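Local coordinates for pesticidial crystal protein CRY2AA (Bacillus thuringiensis serovar kurstaki, PDB 1I5P) that kills dipteran and lepidopteran insect larvae by binding to their midgut epithelial cells and promoting colloid-osmotic lysis, at residues A[260-264]-A[586-590]; A[307-311]-A[423-427]; A[314-318]-A[406-410]. One frame throughout, in Å; residues are numbered along the deposited sequence.

In the fold
The three contacts sample a three-domain delta-endotoxin at two levels. Interaction 1 ties the loop that follows helix 238-259 of the N-terminal helical bundle to strand 585-597 of the C-terminal jelly-roll sandwich, so it joins domains. Interactions 2 and 3 both lie inside the middle beta-prism domain and share strand 308-321: residues 307-311 pack on strand 422-430 in the buried interior, and residues 314-318, further along, meet the end of strand 405-407 and the loop after it at the surface. Their centres are about 18 Å apart. The centre of interaction 1 lies about 31 Å from that of interaction 2 and about 47 Å from that of interaction 3, across the centre of the chain.

Interaction 1 of 3, residues A[260-264]-A[586-590]; sequences SLFKY and RFSDI
Residues 260-264 form the loop leaving helix 238-259, with a type I beta turn from Leu261 to Tyr264 closed by Tyr264 N to Leu261 O at 2.8 Å; residues 586-590 run along strand 585-597. The backbones stay well apart, the nearest CA atoms being those of Ser260 and Phe587 at 9.9 Å, so side chains and one water span the gap. Phe587 is the first residue to touch the loop, its CB toward it and chi1 at 93°, between wells. Phe587 CZ lies 3.7 Å from Ser260 CB, and Lys263 NZ sits near the plane of the ring at its edge, 4.2 Å from Phe587 CE1; Arg548 adds a cation-pi contact. This is an interdomain contact of the three-domain delta-endotoxin fold, in which the chain leaving the helical bundle lies against the C-terminal jelly roll. Ser588 points its CB away from the loop. Asp589 (chi1 m) then points back at the turn, its OD2 taking two hydrogen bonds: from Lys263 NZ at 2.7 Å, within a salt bridge, and from Tyr264 OH at 2.6 Å. Tyr264 is m; Lys263 is p, t, m, t, the kink at chi3 bringing NZ to Asp589. A water accepts from Lys263 NZ at 3.2 Å and from Asp589 N at 3.1 Å. The charges are shared further, Lys263 with Asp578 and Asp589 OD1 with Arg548, while Ile590 points its CB away.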
ATOM      1  N   SER A 260       7.268   9.337  -7.975  1.00 10.50           N
ATOM      2  CA  SER A 260       6.652   9.701  -9.241  1.00 13.40           C
ATOM      3  C   SER A 260       5.471  10.647  -9.041  1.00 12.30           C
ATOM      4  O   SER A 260       4.786  10.999 -10.001  1.00 14.24           O
ATOM      5  CB  SER A 260       6.217   8.445 -10.011  1.00  7.86           C
ATOM      6  OG  SER A 260       5.294   7.673  -9.269  1.00 13.81           O
ATOM      7  N   LEU A 261       5.230  11.043  -7.791  1.00 12.35           N
ATOM      8  CA  LEU A 261       4.152  11.984  -7.483  1.00 13.01           C
ATOM      9  C   LEU A 261       4.745  13.295  -6.971  1.00 13.24           C
ATOM     10  O   LEU A 261       4.021  14.254  -6.728  1.00 14.78           O
ATOM     11  CB  LEU A 261       3.182  11.398  -6.442  1.00 11.74           C
ATOM     12  CG  LEU A 261       2.334  10.220  -6.941  1.00 10.49           C
ATOM     13  CD1 LEU A 261       1.442   9.721  -5.821  1.00  7.69           C
ATOM     14  CD2 LEU A 261       1.500  10.646  -8.158  1.00  6.96           C
ATOM     15  N   PHE A 262       6.066  13.334  -6.808  1.00 14.57           N
ATOM     16  CA  PHE A 262       6.737  14.551  -6.347  1.00 14.12           C
ATOM     17  C   PHE A 262       6.468  15.677  -7.348  1.00 16.21           C
ATOM     18  O   PHE A 262       6.510  16.858  -7.004  1.00 16.71           O
ATOM     19  CB  PHE A 262       8.251  14.335  -6.242  1.00 13.49           C
ATOM     20  CG  PHE A 262       8.721  13.813  -4.902  1.00 13.01           C
ATOM     21  CD1 PHE A 262      10.083  13.705  -4.637  1.00 13.65           C
ATOM     22  CD2 PHE A 262       7.820  13.459  -3.904  1.00 10.68           C
ATOM     23  CE1 PHE A 262      10.543  13.257  -3.401  1.00 13.54           C
ATOM     24  CE2 PHE A 262       8.267  13.011  -2.662  1.00 13.10           C
ATOM     25  CZ  PHE A 262       9.630  12.909  -2.408  1.00 14.13           C
ATOM     26  N   LYS A 263       6.196  15.294  -8.592  1.00 15.09           N
ATOM     27  CA  LYS A 263       5.916  16.252  -9.658  1.00 15.16           C
ATOM     28  C   LYS A 263       4.600  16.991  -9.402  1.00 14.22           C
ATOM     29  O   LYS A 263       4.276  17.953 -10.097  1.00 14.19           O
ATOM     30  CB  LYS A 263       5.841  15.529 -11.010  1.00 14.70           C
ATOM     31  CG  LYS A 263       4.552  14.723 -11.184  1.00 18.17           C
ATOM     32  CD  LYS A 263       4.673  13.517 -12.126  1.00 18.17           C
ATOM     33  CE  LYS A 263       4.553  13.867 -13.595  1.00 21.54           C
ATOM     34  NZ  LYS A 263       4.238  12.637 -14.385  1.00 15.87           N
ATOM     35  N   TYR A 264       3.836  16.531  -8.416  1.00 14.05           N
ATOM     36  CA  TYR A 264       2.561  17.167  -8.079  1.00 12.99           C
ATOM     37  C   TYR A 264       2.594  17.881  -6.733  1.00 11.51           C
ATOM     38  O   TYR A 264       3.399  17.556  -5.858  1.00 10.35           O
ATOM     39  CB  TYR A 264       1.428  16.129  -8.053  1.00 12.87           C
ATOM     40  CG  TYR A 264       1.089  15.534  -9.399  1.00 14.64           C
ATOM     41  CD1 TYR A 264       1.437  14.219  -9.709  1.00 14.33           C
ATOM     42  CD2 TYR A 264       0.450  16.298 -10.380  1.00 14.46           C
ATOM     43  CE1 TYR A 264       1.164  13.678 -10.969  1.00 12.94           C
ATOM     44  CE2 TYR A 264       0.177  15.768 -11.641  1.00 13.07           C
ATOM     45  CZ  TYR A 264       0.539  14.462 -11.929  1.00 12.46           C
ATOM     46  OH  TYR A 264       0.312  13.959 -13.187  1.00 12.63           O
ATOM     47  N   ARG A 586       4.428   1.021 -18.331  1.00 17.37           N
ATOM     48  CA  ARG A 586       5.221   2.238 -18.485  1.00 19.86           C
ATOM     49  C   ARG A 586       4.219   3.377 -18.448  1.00 20.77           C
ATOM     50  O   ARG A 586       3.686   3.795 -19.479  1.00 20.13           O
ATOM     51  CB  ARG A 586       5.969   2.237 -19.816  1.00 22.59           C
ATOM     52  CG  ARG A 586       7.103   1.239 -19.868  1.00 28.06           C
ATOM     53  CD  ARG A 586       7.655   1.135 -21.269  1.00 32.75           C
ATOM     54  NE  ARG A 586       7.865  -0.256 -21.633  1.00 36.89           N
ATOM     55  CZ  ARG A 586       7.951  -0.695 -22.881  1.00 39.34           C
ATOM     56  NH1 ARG A 586       7.844   0.155 -23.896  1.00 40.46           N
ATOM     57  NH2 ARG A 586       8.132  -1.987 -23.115  1.00 42.81           N
ATOM     58  N   PHE A 587       3.969   3.877 -17.245  1.00 19.77           N
ATOM     59  CA  PHE A 587       2.983   4.921 -17.061  1.00 18.98           C
ATOM     60  C   PHE A 587       3.284   6.269 -17.687  1.00 19.89           C
ATOM     61  O   PHE A 587       4.431   6.625 -17.967  1.00 18.92           O
ATOM     62  CB  PHE A 587       2.678   5.094 -15.560  1.00 16.71           C
ATOM     63  CG  PHE A 587       3.506   6.152 -14.871  1.00 16.69           C
ATOM     64  CD1 PHE A 587       3.191   7.505 -15.001  1.00 13.85           C
ATOM     65  CD2 PHE A 587       4.583   5.795 -14.066  1.00 18.39           C
ATOM     66  CE1 PHE A 587       3.935   8.481 -14.340  1.00 14.50           C
ATOM     67  CE2 PHE A 587       5.336   6.766 -13.399  1.00 16.41           C
ATOM     68  CZ  PHE A 587       5.009   8.110 -13.536  1.00 12.59           C
ATOM     69  N   SER A 588       2.204   7.004 -17.906  1.00 19.94           N
ATOM     70  CA  SER A 588       2.244   8.349 -18.435  1.00 19.73           C
ATOM     71  C   SER A 588       0.994   8.991 -17.863  1.00 18.49           C
ATOM     72  O   SER A 588      -0.041   8.333 -17.748  1.00 19.13           O
ATOM     73  CB  SER A 588       2.175   8.351 -19.958  1.00 19.87           C
ATOM     74  OG  SER A 588       2.280   9.679 -20.440  1.00 17.30           O
ATOM     75  N   ASP A 589       1.085  10.260 -17.486  1.00 17.92           N
ATOM     76  CA  ASP A 589      -0.069  10.957 -16.938  1.00 16.96           C
ATOM     77  C   ASP A 589      -0.781  11.699 -18.055  1.00 16.16           C
ATOM     78  O   ASP A 589      -0.227  12.614 -18.654  1.00 14.32           O
ATOM     79  CB  ASP A 589       0.367  11.928 -15.838  1.00 16.00           C
ATOM     80  CG  ASP A 589       0.938  11.213 -14.632  1.00 16.26           C
ATOM     81  OD1 ASP A 589       0.619  10.020 -14.454  1.00 15.77           O
ATOM     82  OD2 ASP A 589       1.692  11.841 -13.860  1.00 16.70           O
ATOM     83  N   ILE A 590      -2.009  11.282 -18.337  1.00 17.05           N
ATOM     84  CA  ILE A 590      -2.799  11.898 -19.390  1.00 17.54           C
ATOM     85  C   ILE A 590      -3.704  12.984 -18.831  1.00 17.77           C
ATOM     86  O   ILE A 590      -4.536  12.725 -17.956  1.00 14.77           O
ATOM     87  CB  ILE A 590      -3.701  10.876 -20.100  1.00 18.86           C
ATOM     88  CG1 ILE A 590      -2.938   9.576 -20.373  1.00 19.74           C
ATOM     89  CG2 ILE A 590      -4.235  11.488 -21.387  1.00 19.88           C
ATOM     90  CD1 ILE A 590      -1.729   9.729 -21.288  1.00 24.03           C
TER
HETATM   91  O   HOH W   1       3.502  12.219 -17.465  1.00 14.64           O

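Interaction 2 of 3, residues A[307-311]-A[423-427]; sequences ILSGI and IRNIS
Strands 308-311 and 423-427 cross at 35°, running in roughly the same direction with their axes 7.2 Å apart at closest approach. They belong to different sheets, and no direct hydrogen bond joins them; the nearest CA atoms are Leu308 and Asn425, at 5.8 Å. Each strand carries a classic beta bulge: Ser309 and Gly310 both face Asn341, and Arg424 and Asn425 both face Val467. One water bridges the backbones, accepting from Leu308 N at 2.9 Å and donating to Arg424 O at 2.7 Å. Leu308 (chi1 t, chi2 p) points into strand 423-427. Leu308 CD2 reaches Ile423 O at 3.5 Å, Asn425 N and Ile426 CG1 at 3.7 Å and Ile423 CG2 at 4.0 Å, and Leu308 CB lies 3.7 Å from Arg424 O. Ile311 (chi1 p) extends the apolar patch, its CG2 4.0 Å from CD1 of Ile426 (chi1 m, chi2 t). Val340 of strand 329-342 touches Leu308, Ile311 and Ile426, placing the contact in the interior of the beta prism, where its sheets face one another. Leu308 thus packs aliphatic carbons on both isoleucine side chains and the 423-425 backbone: apolar van der Waals packing plus one water bridge, without direct hydrogen bonds.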
ATOM      1  N   ILE A 307     -17.362  -2.574   0.596  1.00 12.81           N
ATOM      2  CA  ILE A 307     -17.107  -2.243   1.992  1.00 13.33           C
ATOM      3  C   ILE A 307     -17.235  -3.481   2.871  1.00 14.23           C
ATOM      4  O   ILE A 307     -18.325  -4.024   3.059  1.00 13.68           O
ATOM      5  CB  ILE A 307     -18.062  -1.135   2.474  1.00 11.26           C
ATOM      6  CG1 ILE A 307     -17.784   0.144   1.668  1.00 13.64           C
ATOM      7  CG2 ILE A 307     -17.887  -0.890   3.968  1.00  7.93           C
ATOM      8  CD1 ILE A 307     -18.679   1.311   2.010  1.00 14.64           C
ATOM      9  N   LEU A 308     -16.092  -3.924   3.392  1.00 16.38           N
ATOM     10  CA  LEU A 308     -15.998  -5.108   4.245  1.00 15.53           C
ATOM     11  C   LEU A 308     -16.923  -5.036   5.447  1.00 16.59           C
ATOM     12  O   LEU A 308     -16.871  -4.085   6.230  1.00 14.69           O
ATOM     13  CB  LEU A 308     -14.552  -5.284   4.720  1.00 12.75           C
ATOM     14  CG  LEU A 308     -14.221  -6.479   5.622  1.00 17.13           C
ATOM     15  CD1 LEU A 308     -14.487  -7.775   4.869  1.00 12.90           C
ATOM     16  CD2 LEU A 308     -12.754  -6.408   6.060  1.00 14.03           C
ATOM     17  N   SER A 309     -17.751  -6.061   5.600  1.00 17.47           N
ATOM     18  CA  SER A 309     -18.700  -6.125   6.700  1.00 17.73           C
ATOM     19  C   SER A 309     -18.268  -7.148   7.744  1.00 17.21           C
ATOM     20  O   SER A 309     -18.314  -6.883   8.945  1.00 15.36           O
ATOM     21  CB  SER A 309     -20.085  -6.497   6.170  1.00 19.23           C
ATOM     22  OG  SER A 309     -21.012  -6.598   7.233  1.00 29.64           O
ATOM     23  N   GLY A 310     -17.850  -8.319   7.276  1.00 16.77           N
ATOM     24  CA  GLY A 310     -17.423  -9.365   8.184  1.00 16.24           C
ATOM     25  C   GLY A 310     -17.200 -10.698   7.494  1.00 16.40           C
ATOM     26  O   GLY A 310     -16.946 -10.755   6.295  1.00 14.27           O
ATOM     27  N   ILE A 311     -17.291 -11.779   8.254  1.00 15.64           N
ATOM     28  CA  ILE A 311     -17.107 -13.108   7.689  1.00 18.53           C
ATOM     29  C   ILE A 311     -18.056 -14.088   8.348  1.00 17.89           C
ATOM     30  O   ILE A 311     -18.602 -13.825   9.421  1.00 20.06           O
ATOM     31  CB  ILE A 311     -15.669 -13.654   7.920  1.00 18.15           C
ATOM     32  CG1 ILE A 311     -15.439 -13.867   9.420  1.00 19.11           C
ATOM     33  CG2 ILE A 311     -14.629 -12.687   7.358  1.00 18.59           C
ATOM     34  CD1 ILE A 311     -14.217 -14.701   9.743  1.00 19.63           C
ATOM     35  N   ILE A 423      -8.050  -2.694   7.988  1.00 11.38           N
ATOM     36  CA  ILE A 423      -8.230  -3.954   7.300  1.00 13.74           C
ATOM     37  C   ILE A 423      -9.424  -3.690   6.388  1.00 14.78           C
ATOM     38  O   ILE A 423     -10.571  -3.766   6.820  1.00 14.11           O
ATOM     39  CB  ILE A 423      -8.548  -5.097   8.280  1.00 14.83           C
ATOM     40  CG1 ILE A 423      -7.313  -5.402   9.136  1.00 13.51           C
ATOM     41  CG2 ILE A 423      -8.977  -6.341   7.509  1.00 12.49           C
ATOM     42  CD1 ILE A 423      -7.556  -6.430  10.221  1.00 14.38           C
ATOM     43  N   ARG A 424      -9.144  -3.341   5.136  1.00 13.79           N
ATOM     44  CA  ARG A 424     -10.196  -3.048   4.172  1.00 14.02           C
ATOM     45  C   ARG A 424     -10.712  -4.274   3.433  1.00 13.47           C
ATOM     46  O   ARG A 424     -11.672  -4.188   2.673  1.00 13.62           O
ATOM     47  CB  ARG A 424      -9.716  -1.999   3.170  1.00 11.05           C
ATOM     48  CG  ARG A 424      -9.508  -0.619   3.792  1.00 13.94           C
ATOM     49  CD  ARG A 424     -10.787  -0.093   4.433  1.00 13.49           C
ATOM     50  NE  ARG A 424     -10.571   1.204   5.065  1.00 15.06           N
ATOM     51  CZ  ARG A 424     -11.453   1.819   5.844  1.00 13.66           C
ATOM     52  NH1 ARG A 424     -12.631   1.259   6.095  1.00 11.23           N
ATOM     53  NH2 ARG A 424     -11.148   2.990   6.386  1.00 11.56           N
ATOM     54  N   ASN A 425     -10.071  -5.414   3.642  1.00 13.25           N
ATOM     55  CA  ASN A 425     -10.532  -6.642   3.014  1.00 12.49           C
ATOM     56  C   ASN A 425      -9.987  -7.851   3.747  1.00 13.18           C
ATOM     57  O   ASN A 425      -8.971  -7.770   4.440  1.00 12.21           O
ATOM     58  CB  ASN A 425     -10.128  -6.706   1.534  1.00 11.24           C
ATOM     59  CG  ASN A 425     -10.960  -7.718   0.746  1.00 12.22           C
ATOM     60  OD1 ASN A 425     -12.009  -8.162   1.204  1.00 11.48           O
ATOM     61  ND2 ASN A 425     -10.500  -8.072  -0.447  1.00 14.19           N
ATOM     62  N   ILE A 426     -10.687  -8.970   3.613  1.00 12.62           N
ATOM     63  CA  ILE A 426     -10.271 -10.217   4.232  1.00 14.41           C
ATOM     64  C   ILE A 426     -10.361 -11.297   3.166  1.00 15.56           C
ATOM     65  O   ILE A 426     -11.245 -11.272   2.309  1.00 15.00           O
ATOM     66  CB  ILE A 426     -11.180 -10.604   5.419  1.00 15.81           C
ATOM     67  CG1 ILE A 426     -10.998  -9.594   6.559  1.00 14.70           C
ATOM     68  CG2 ILE A 426     -10.841 -12.007   5.905  1.00 14.33           C
ATOM     69  CD1 ILE A 426     -11.969  -9.777   7.710  1.00 15.85           C
ATOM     70  N   SER A 427      -9.425 -12.233   3.205  1.00 14.90           N
ATOM     71  CA  SER A 427      -9.422 -13.326   2.256  1.00 14.00           C
ATOM     72  C   SER A 427      -8.921 -14.538   3.014  1.00 14.01           C
ATOM     73  O   SER A 427      -8.981 -14.575   4.239  1.00 13.47           O
ATOM     74  CB  SER A 427      -8.502 -13.009   1.076  1.00 15.53           C
ATOM     75  OG  SER A 427      -8.682 -13.939   0.023  1.00 16.22           O
TER
HETATM   76  O   HOH W   2     -13.715  -2.452   2.616  1.00  8.68           O

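Interaction 3 of 3, residues A[314-318]-A[406-410]; sequences TRLSI and CGAFS
This is a surface contact within the middle domain, in which Arg315 of strand 308-321 and Phe409 of the chain leaving strand 405-407 reach across to the opposite segment. Residues 314-318 are extended throughout. Residues 406-407 end their strand, and the chain then bends at Ala408 (phi/psi -71/-51) before extending again at Phe409. Closest in register are Arg315 and Ala408, with CA atoms 5.9 Å apart. Gly407, at phi/psi 152/-168, adopts a backbone conformation in which a CB would be jammed against the preceding carbonyl oxygen. Arg315 points toward the other segment with chi1 p and an extended chi2 and chi3, so its guanidinium runs alongside the bend. Arg315 NH1 donates to Ala408 O at 3.2 Å; Gly407 O is as near, 3.1 Å from Arg315 NH1, but the angle is too poor for a hydrogen bond. Both oxygens lie near the guanidinium plane, at its edge. Arg315 CB and Ala408 CB are 4.3 Å apart. The CA-to-CB bond of Phe409 is sideways, and with chi1 m the ring reaches the strand: Phe409 CZ approaches Arg315 CB at 3.8 Å and Leu316 O at 3.6 Å. Ser317 OG sits at the ring edge, 3.7 Å from Phe409 CE2; its hydrogen-bond partner is His333. Phe360 touches both Arg315 and Ala408, and Cys406 forms a disulfide with Cys362. The loop after strand 405-407 thus lies against strand 308-321 of another sheet, within the beta-prism middle domain of this three-domain delta-endotoxin.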
ATOM      1  N   THR A 314     -17.288 -21.978   9.411  1.00 22.03           N
ATOM      2  CA  THR A 314     -17.565 -23.164  10.199  1.00 20.86           C
ATOM      3  C   THR A 314     -16.430 -23.422  11.173  1.00 22.13           C
ATOM      4  O   THR A 314     -15.339 -23.818  10.764  1.00 18.74           O
ATOM      5  CB  THR A 314     -17.705 -24.407   9.308  1.00 21.53           C
ATOM      6  OG1 THR A 314     -18.654 -24.151   8.267  1.00 19.29           O
ATOM      7  CG2 THR A 314     -18.166 -25.605  10.137  1.00 18.64           C
ATOM      8  N   ARG A 315     -16.678 -23.188  12.457  1.00 23.29           N
ATOM      9  CA  ARG A 315     -15.657 -23.453  13.463  1.00 27.32           C
ATOM     10  C   ARG A 315     -16.025 -24.736  14.198  1.00 29.92           C
ATOM     11  O   ARG A 315     -17.189 -24.955  14.546  1.00 29.51           O
ATOM     12  CB  ARG A 315     -15.556 -22.305  14.463  1.00 25.89           C
ATOM     13  CG  ARG A 315     -16.807 -22.057  15.281  1.00 27.54           C
ATOM     14  CD  ARG A 315     -16.575 -20.865  16.183  1.00 29.53           C
ATOM     15  NE  ARG A 315     -17.811 -20.310  16.720  1.00 31.70           N
ATOM     16  CZ  ARG A 315     -17.900 -19.089  17.232  1.00 32.42           C
ATOM     17  NH1 ARG A 315     -16.826 -18.310  17.268  1.00 30.31           N
ATOM     18  NH2 ARG A 315     -19.056 -18.648  17.708  1.00 33.45           N
ATOM     19  N   LEU A 316     -15.033 -25.587  14.426  1.00 31.78           N
ATOM     20  CA  LEU A 316     -15.272 -26.841  15.123  1.00 32.51           C
ATOM     21  C   LEU A 316     -14.331 -27.032  16.306  1.00 33.30           C
ATOM     22  O   LEU A 316     -13.146 -26.700  16.231  1.00 32.38           O
ATOM     23  CB  LEU A 316     -15.116 -28.024  14.160  1.00 31.93           C
ATOM     24  CG  LEU A 316     -16.093 -28.132  12.983  1.00 34.84           C
ATOM     25  CD1 LEU A 316     -15.707 -29.315  12.108  1.00 35.50           C
ATOM     26  CD2 LEU A 316     -17.517 -28.290  13.499  1.00 35.97           C
ATOM     27  N   SER A 317     -14.883 -27.555  17.398  1.00 34.71           N
ATOM     28  CA  SER A 317     -14.132 -27.857  18.616  1.00 36.00           C
ATOM     29  C   SER A 317     -14.376 -29.319  18.961  1.00 37.82           C
ATOM     30  O   SER A 317     -15.395 -29.668  19.554  1.00 38.15           O
ATOM     31  CB  SER A 317     -14.592 -26.988  19.786  1.00 35.49           C
ATOM     32  OG  SER A 317     -13.953 -25.725  19.773  1.00 36.74           O
ATOM     33  N   ILE A 318     -13.437 -30.171  18.576  1.00 40.03           N
ATOM     34  CA  ILE A 318     -13.546 -31.598  18.836  1.00 42.77           C
ATOM     35  C   ILE A 318     -12.458 -32.065  19.795  1.00 44.68           C
ATOM     36  O   ILE A 318     -11.278 -31.780  19.599  1.00 42.93           O
ATOM     37  CB  ILE A 318     -13.437 -32.398  17.526  1.00 41.96           C
ATOM     38  CG1 ILE A 318     -14.593 -32.011  16.601  1.00 42.37           C
ATOM     39  CG2 ILE A 318     -13.451 -33.892  17.818  1.00 42.09           C
ATOM     40  CD1 ILE A 318     -14.284 -32.170  15.130  1.00 43.12           C
ATOM     41  N   CYS A 406     -14.083 -10.329  17.293  1.00 25.48           N
ATOM     42  CA  CYS A 406     -14.815 -11.519  16.959  1.00 26.12           C
ATOM     43  C   CYS A 406     -13.971 -12.397  16.014  1.00 25.16           C
ATOM     44  O   CYS A 406     -12.882 -12.008  15.563  1.00 27.71           O
ATOM     45  CB  CYS A 406     -16.191 -11.150  16.389  1.00 26.12           C
ATOM     46  SG  CYS A 406     -16.259 -10.273  14.786  1.00 29.76           S
ATOM     47  N   GLY A 407     -14.441 -13.613  15.780  1.00 23.67           N
ATOM     48  CA  GLY A 407     -13.703 -14.528  14.932  1.00 23.02           C
ATOM     49  C   GLY A 407     -13.984 -15.965  15.323  1.00 21.25           C
ATOM     50  O   GLY A 407     -14.901 -16.232  16.095  1.00 20.83           O
ATOM     51  N   ALA A 408     -13.193 -16.894  14.798  1.00 20.13           N
ATOM     52  CA  ALA A 408     -13.398 -18.302  15.097  1.00 20.18           C
ATOM     53  C   ALA A 408     -13.023 -18.650  16.530  1.00 20.44           C
ATOM     54  O   ALA A 408     -13.809 -19.264  17.250  1.00 20.15           O
ATOM     55  CB  ALA A 408     -12.608 -19.165  14.121  1.00 18.13           C
ATOM     56  N   PHE A 409     -11.826 -18.253  16.952  1.00 20.29           N
ATOM     57  CA  PHE A 409     -11.378 -18.570  18.300  1.00 20.17           C
ATOM     58  C   PHE A 409     -10.626 -17.437  18.974  1.00 21.68           C
ATOM     59  O   PHE A 409     -10.236 -16.463  18.333  1.00 22.45           O
ATOM     60  CB  PHE A 409     -10.491 -19.815  18.278  1.00 21.02           C
ATOM     61  CG  PHE A 409     -11.139 -21.010  17.644  1.00 20.86           C
ATOM     62  CD1 PHE A 409     -10.901 -21.321  16.311  1.00 20.30           C
ATOM     63  CD2 PHE A 409     -12.016 -21.804  18.373  1.00 21.02           C
ATOM     64  CE1 PHE A 409     -11.528 -22.416  15.709  1.00 21.20           C
ATOM     65  CE2 PHE A 409     -12.648 -22.896  17.785  1.00 21.36           C
ATOM     66  CZ  PHE A 409     -12.403 -23.201  16.448  1.00 21.25           C
ATOM     67  N   SER A 410     -10.414 -17.592  20.276  1.00 22.83           N
ATOM     68  CA  SER A 410      -9.717 -16.603  21.082  1.00 23.62           C
ATOM     69  C   SER A 410      -8.429 -16.117  20.440  1.00 22.32           C
ATOM     70  O   SER A 410      -7.715 -16.880  19.789  1.00 24.73           O
ATOM     71  CB  SER A 410      -9.412 -17.185  22.459  1.00 24.25           C
ATOM     72  OG  SER A 410     -10.611 -17.542  23.124  1.00 28.82           O
TER